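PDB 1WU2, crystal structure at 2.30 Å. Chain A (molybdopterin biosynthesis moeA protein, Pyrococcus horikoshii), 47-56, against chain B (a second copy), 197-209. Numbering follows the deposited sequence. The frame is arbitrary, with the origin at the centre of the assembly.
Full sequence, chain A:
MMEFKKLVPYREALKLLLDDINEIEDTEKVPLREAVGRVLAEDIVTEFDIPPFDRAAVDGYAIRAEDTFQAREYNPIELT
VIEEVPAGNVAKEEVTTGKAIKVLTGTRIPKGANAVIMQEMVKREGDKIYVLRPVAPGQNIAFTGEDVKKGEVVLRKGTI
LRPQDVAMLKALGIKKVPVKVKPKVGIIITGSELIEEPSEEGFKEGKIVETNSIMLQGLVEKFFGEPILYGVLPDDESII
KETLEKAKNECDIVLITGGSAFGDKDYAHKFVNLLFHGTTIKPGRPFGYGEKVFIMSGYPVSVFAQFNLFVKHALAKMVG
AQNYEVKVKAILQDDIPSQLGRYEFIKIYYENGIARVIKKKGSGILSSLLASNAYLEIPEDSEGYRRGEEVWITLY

Chain A (47-56) EFDIPPFDRA
Chain B 197-209: EPSEEGFKEGKIV

The chain A stretch is an extended loop that enters a short strand at Arg A55. Opposite it, chain B makes a type I turn from Glu B197 to Glu B200, then a weakly bonded helix at about 202-205, and finally a strand at 208-209. The two segments advance in the same sense: the CA atoms of Phe A48 and Pro B198 lie 7.4 Å apart, and those of Pro A52 and Lys B204 6.1 Å apart. Together the stretches bury 474 Å², largely through apolar groups, with polar bonding confined to one arginine.

Phe A48, at phi/psi -127/143, points its CA-to-CB bond toward chain B. Chi1 of -52° (m) and chi2 of 94° lay its ring under Pro B198, whose CB stands 3.6 Å from the centroid of the Phe A48 ring and only 2° off the normal. A proline suits this place because its polarized C-H groups pack well on an aromatic face and its phi of -69° fits the turn. The Phe A48 and Phe B203 rings have centroids 5.8 Å apart and planes at 80°, an oblique pairing.

Phe B203 is the central side chain from chain B. Its CA-to-CB bond points sideways, but chi1 of 180° (t) and chi2 of -110° bring the ring in among several chain A residues. Asp A49 meets it through the backbone: Asp A49 O lies 3.3 Å from Phe B203 CZ, near the ring plane, where the positive rim of an arene suits a carbonyl oxygen. Asp A49 OD1 is hydrogen-bonded elsewhere in the structure. Ile A50 (m, t) adds an apolar contact at the same edge, with its CG1 4.2 Å from Phe B203 CZ.

A cis peptide precedes Pro A51, which itself makes no contact. Pro A52, at phi/psi -73/-16 with a C-gamma endo pucker, covers one face of Phe B203: Pro A52 CG is 4.0 Å from the centroid of the Phe B203 ring, 19° off the normal. Its compact, rigid ring offers C-H groups to that electron-rich face. The same Pro A52 CG also sits 3.3 Å from Phe B203 O, a close van der Waals contact.

Phe A53 (phi/psi -145/169, chi1 53°, p, chi2 92°) reaches the end of the helix. Its CE2 is 3.2 Å from Lys B204 O, while its ring edge faces Glu B205 O, 3.6 Å from Phe A53 CZ, and Gly B206 N, 3.6 Å from Phe A53 CE2. The slightly positive C-H groups of the ring suit both carbonyl oxygens. Here a Schellman motif ends the helix: Lys B207 N bonds to Gly B202 O at 3.0 Å, and Gly B206 takes phi/psi 120/3. That conformation calls for glycine; a CB would also clash with Arg A55 NH1 and sit tight against Phe A53 CZ, at 3.4 Å, so its absence leaves room for the ring.

Asp A54 points out of reach, but Arg A55, at phi/psi -120/151, reaches across with chi angles of -58°, -122°, -138° and 179°. It donates two hydrogen bonds to one acceptor: Arg A55 NH2 to Gly B206 O at 3.0 Å and Arg A55 NH1 to Gly B206 O at 3.2 Å. The carbonyl lies near the guanidinium plane, where the N-H groups point.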

# COMPACT_ATOMS: atom_id res chain seq x y z
N GLU A 47 9.08 -8.35 26.83
CA GLU A 47 9.47 -8.84 28.15
C GLU A 47 10.92 -9.34 28.12
O GLU A 47 11.42 -9.87 29.12
CB GLU A 47 8.53 -9.98 28.60
CG GLU A 47 7.14 -9.53 29.05
CD GLU A 47 7.17 -8.49 30.16
OE1 GLU A 47 7.66 -8.79 31.27
OE2 GLU A 47 6.70 -7.35 29.94
N PHE A 48 11.60 -9.15 26.99
CA PHE A 48 12.99 -9.55 26.82
C PHE A 48 13.85 -8.39 26.31
O PHE A 48 13.40 -7.58 25.51
CB PHE A 48 13.09 -10.71 25.81
CG PHE A 48 12.18 -11.88 26.13
CD1 PHE A 48 10.92 -11.97 25.56
CD2 PHE A 48 12.60 -12.89 26.98
CE1 PHE A 48 10.09 -13.04 25.84
CE2 PHE A 48 11.78 -13.97 27.27
CZ PHE A 48 10.52 -14.04 26.70
N ASP A 49 15.09 -8.32 26.81
CA ASP A 49 16.14 -7.49 26.23
C ASP A 49 16.72 -8.20 25.01
O ASP A 49 17.00 -9.39 25.06
CB ASP A 49 17.28 -7.26 27.23
CG ASP A 49 16.88 -6.42 28.42
OD1 ASP A 49 16.64 -5.21 28.24
OD2 ASP A 49 16.81 -6.87 29.58
N ILE A 50 16.89 -7.46 23.92
CA ILE A 50 17.58 -7.96 22.73
C ILE A 50 18.70 -6.97 22.37
O ILE A 50 18.41 -5.82 22.06
CB ILE A 50 16.60 -8.11 21.54
CG1 ILE A 50 15.49 -9.11 21.89
CG2 ILE A 50 17.36 -8.58 20.28
CD1 ILE A 50 14.33 -9.11 20.91
N PRO A 51 19.96 -7.39 22.43
CA PRO A 51 20.36 -8.71 22.93
C PRO A 51 20.17 -8.79 24.45
O PRO A 51 20.07 -7.74 25.09
CB PRO A 51 21.85 -8.78 22.57
CG PRO A 51 22.29 -7.36 22.55
CD PRO A 51 21.12 -6.58 22.03
N PRO A 52 20.12 -9.99 25.02
CA PRO A 52 19.87 -10.13 26.46
C PRO A 52 21.04 -9.72 27.37
O PRO A 52 20.82 -9.53 28.57
CB PRO A 52 19.53 -11.62 26.62
CG PRO A 52 20.14 -12.30 25.46
CD PRO A 52 20.31 -11.29 24.36
N PHE A 53 22.25 -9.60 26.82
CA PHE A 53 23.42 -9.15 27.60
C PHE A 53 24.40 -8.31 26.77
O PHE A 53 24.28 -8.21 25.55
CB PHE A 53 24.14 -10.35 28.24
CG PHE A 53 24.51 -11.44 27.27
CD1 PHE A 53 25.75 -11.44 26.65
CD2 PHE A 53 23.62 -12.46 26.99
CE1 PHE A 53 26.10 -12.45 25.77
CE2 PHE A 53 23.97 -13.48 26.09
CZ PHE A 53 25.21 -13.47 25.48
N ASP A 54 25.35 -7.68 27.47
CA ASP A 54 26.41 -6.89 26.82
C ASP A 54 27.31 -7.84 26.04
O ASP A 54 27.84 -8.79 26.61
CB ASP A 54 27.26 -6.13 27.84
CG ASP A 54 26.44 -5.17 28.71
OD1 ASP A 54 25.35 -4.74 28.29
OD2 ASP A 54 26.82 -4.80 29.84
N ARG A 55 27.50 -7.58 24.75
CA ARG A 55 28.27 -8.45 23.86
C ARG A 55 29.45 -7.72 23.26
O ARG A 55 29.40 -6.51 23.04
CB ARG A 55 27.40 -8.95 22.71
CG ARG A 55 26.15 -9.70 23.13
CD ARG A 55 26.07 -11.10 22.56
NE ARG A 55 24.74 -11.45 22.08
CZ ARG A 55 24.43 -12.62 21.53
NH1 ARG A 55 25.36 -13.57 21.38
NH2 ARG A 55 23.18 -12.84 21.13
N ALA A 56 30.52 -8.46 22.96
CA ALA A 56 31.61 -7.93 22.16
C ALA A 56 31.13 -7.87 20.71
O ALA A 56 30.64 -8.86 20.18
CB ALA A 56 32.83 -8.81 22.28
N GLU B 197 12.37 -19.34 19.79
CA GLU B 197 11.68 -18.40 20.68
C GLU B 197 12.55 -17.95 21.87
O GLU B 197 13.43 -18.68 22.31
CB GLU B 197 10.36 -19.01 21.16
CG GLU B 197 10.50 -20.30 21.97
CD GLU B 197 9.20 -21.10 22.04
OE1 GLU B 197 8.11 -20.48 22.12
OE2 GLU B 197 9.27 -22.35 22.01
N PRO B 198 12.29 -16.75 22.38
CA PRO B 198 13.13 -16.17 23.44
C PRO B 198 13.03 -16.86 24.81
O PRO B 198 13.94 -16.69 25.62
CB PRO B 198 12.61 -14.73 23.54
CG PRO B 198 11.22 -14.80 23.07
CD PRO B 198 11.20 -15.83 21.99
N SER B 199 11.96 -17.61 25.05
CA SER B 199 11.78 -18.32 26.32
C SER B 199 12.67 -19.56 26.45
O SER B 199 12.85 -20.08 27.56
CB SER B 199 10.31 -18.72 26.51
OG SER B 199 9.93 -19.72 25.58
N GLU B 200 13.21 -20.04 25.34
CA GLU B 200 14.17 -21.14 25.36
C GLU B 200 15.42 -20.76 26.15
O GLU B 200 15.79 -19.59 26.22
CB GLU B 200 14.58 -21.55 23.94
CG GLU B 200 13.55 -22.39 23.20
CD GLU B 200 14.02 -22.80 21.82
OE1 GLU B 200 15.14 -23.36 21.72
OE2 GLU B 200 13.28 -22.58 20.84
N GLU B 201 16.06 -21.76 26.74
CA GLU B 201 17.26 -21.54 27.56
C GLU B 201 18.45 -21.03 26.75
O GLU B 201 19.31 -20.33 27.28
CB GLU B 201 17.63 -22.82 28.33
CG GLU B 201 18.01 -24.03 27.48
CD GLU B 201 18.12 -25.32 28.29
OE1 GLU B 201 18.19 -26.41 27.68
OE2 GLU B 201 18.13 -25.24 29.54
N GLY B 202 18.49 -21.35 25.46
CA GLY B 202 19.55 -20.89 24.58
C GLY B 202 19.62 -19.38 24.42
O GLY B 202 20.69 -18.84 24.13
N PHE B 203 18.49 -18.69 24.59
CA PHE B 203 18.41 -17.24 24.40
C PHE B 203 19.34 -16.45 25.32
O PHE B 203 19.98 -15.50 24.89
CB PHE B 203 16.96 -16.76 24.59
CG PHE B 203 16.80 -15.28 24.41
CD1 PHE B 203 16.50 -14.46 25.49
CD2 PHE B 203 16.95 -14.70 23.16
CE1 PHE B 203 16.36 -13.09 25.33
CE2 PHE B 203 16.80 -13.34 22.98
CZ PHE B 203 16.51 -12.53 24.07
N LYS B 204 19.40 -16.85 26.59
CA LYS B 204 20.23 -16.14 27.58
C LYS B 204 21.72 -16.41 27.40
O LYS B 204 22.55 -15.65 27.92
CB LYS B 204 19.78 -16.48 29.01
CG LYS B 204 18.62 -15.62 29.49
CD LYS B 204 17.85 -16.26 30.65
CE LYS B 204 18.45 -15.87 31.99
NZ LYS B 204 17.61 -16.31 33.14
N GLU B 205 22.07 -17.47 26.69
CA GLU B 205 23.46 -17.78 26.37
C GLU B 205 23.95 -17.07 25.10
O GLU B 205 25.15 -17.03 24.83
CB GLU B 205 23.66 -19.30 26.23
CG GLU B 205 23.49 -20.06 27.54
CD GLU B 205 23.40 -21.57 27.34
OE1 GLU B 205 24.31 -22.14 26.70
OE2 GLU B 205 22.42 -22.18 27.82
N GLY B 206 23.02 -16.52 24.31
CA GLY B 206 23.36 -15.78 23.11
C GLY B 206 22.79 -16.33 21.81
O GLY B 206 23.08 -15.79 20.74
N LYS B 207 21.99 -17.39 21.88
CA LYS B 207 21.30 -17.90 20.69
C LYS B 207 20.27 -16.86 20.23
O LYS B 207 19.57 -16.27 21.05
CB LYS B 207 20.61 -19.23 20.98
CG LYS B 207 21.54 -20.36 21.44
CD LYS B 207 21.97 -21.25 20.28
CE LYS B 207 22.50 -22.60 20.77
NZ LYS B 207 21.42 -23.62 20.92
N ILE B 208 20.19 -16.65 18.92
CA ILE B 208 19.37 -15.60 18.33
C ILE B 208 18.05 -16.15 17.82
O ILE B 208 18.02 -17.16 17.13
CB ILE B 208 20.14 -14.95 17.16
CG1 ILE B 208 21.44 -14.28 17.66
CG2 ILE B 208 19.27 -13.94 16.42
CD1 ILE B 208 22.61 -14.44 16.71
N VAL B 209 16.95 -15.48 18.15
CA VAL B 209 15.63 -15.87 17.64
C VAL B 209 15.60 -15.67 16.13
O VAL B 209 16.02 -14.64 15.61
CB VAL B 209 14.49 -15.08 18.32
CG1 VAL B 209 13.16 -15.34 17.62
CG2 VAL B 209 14.39 -15.45 19.79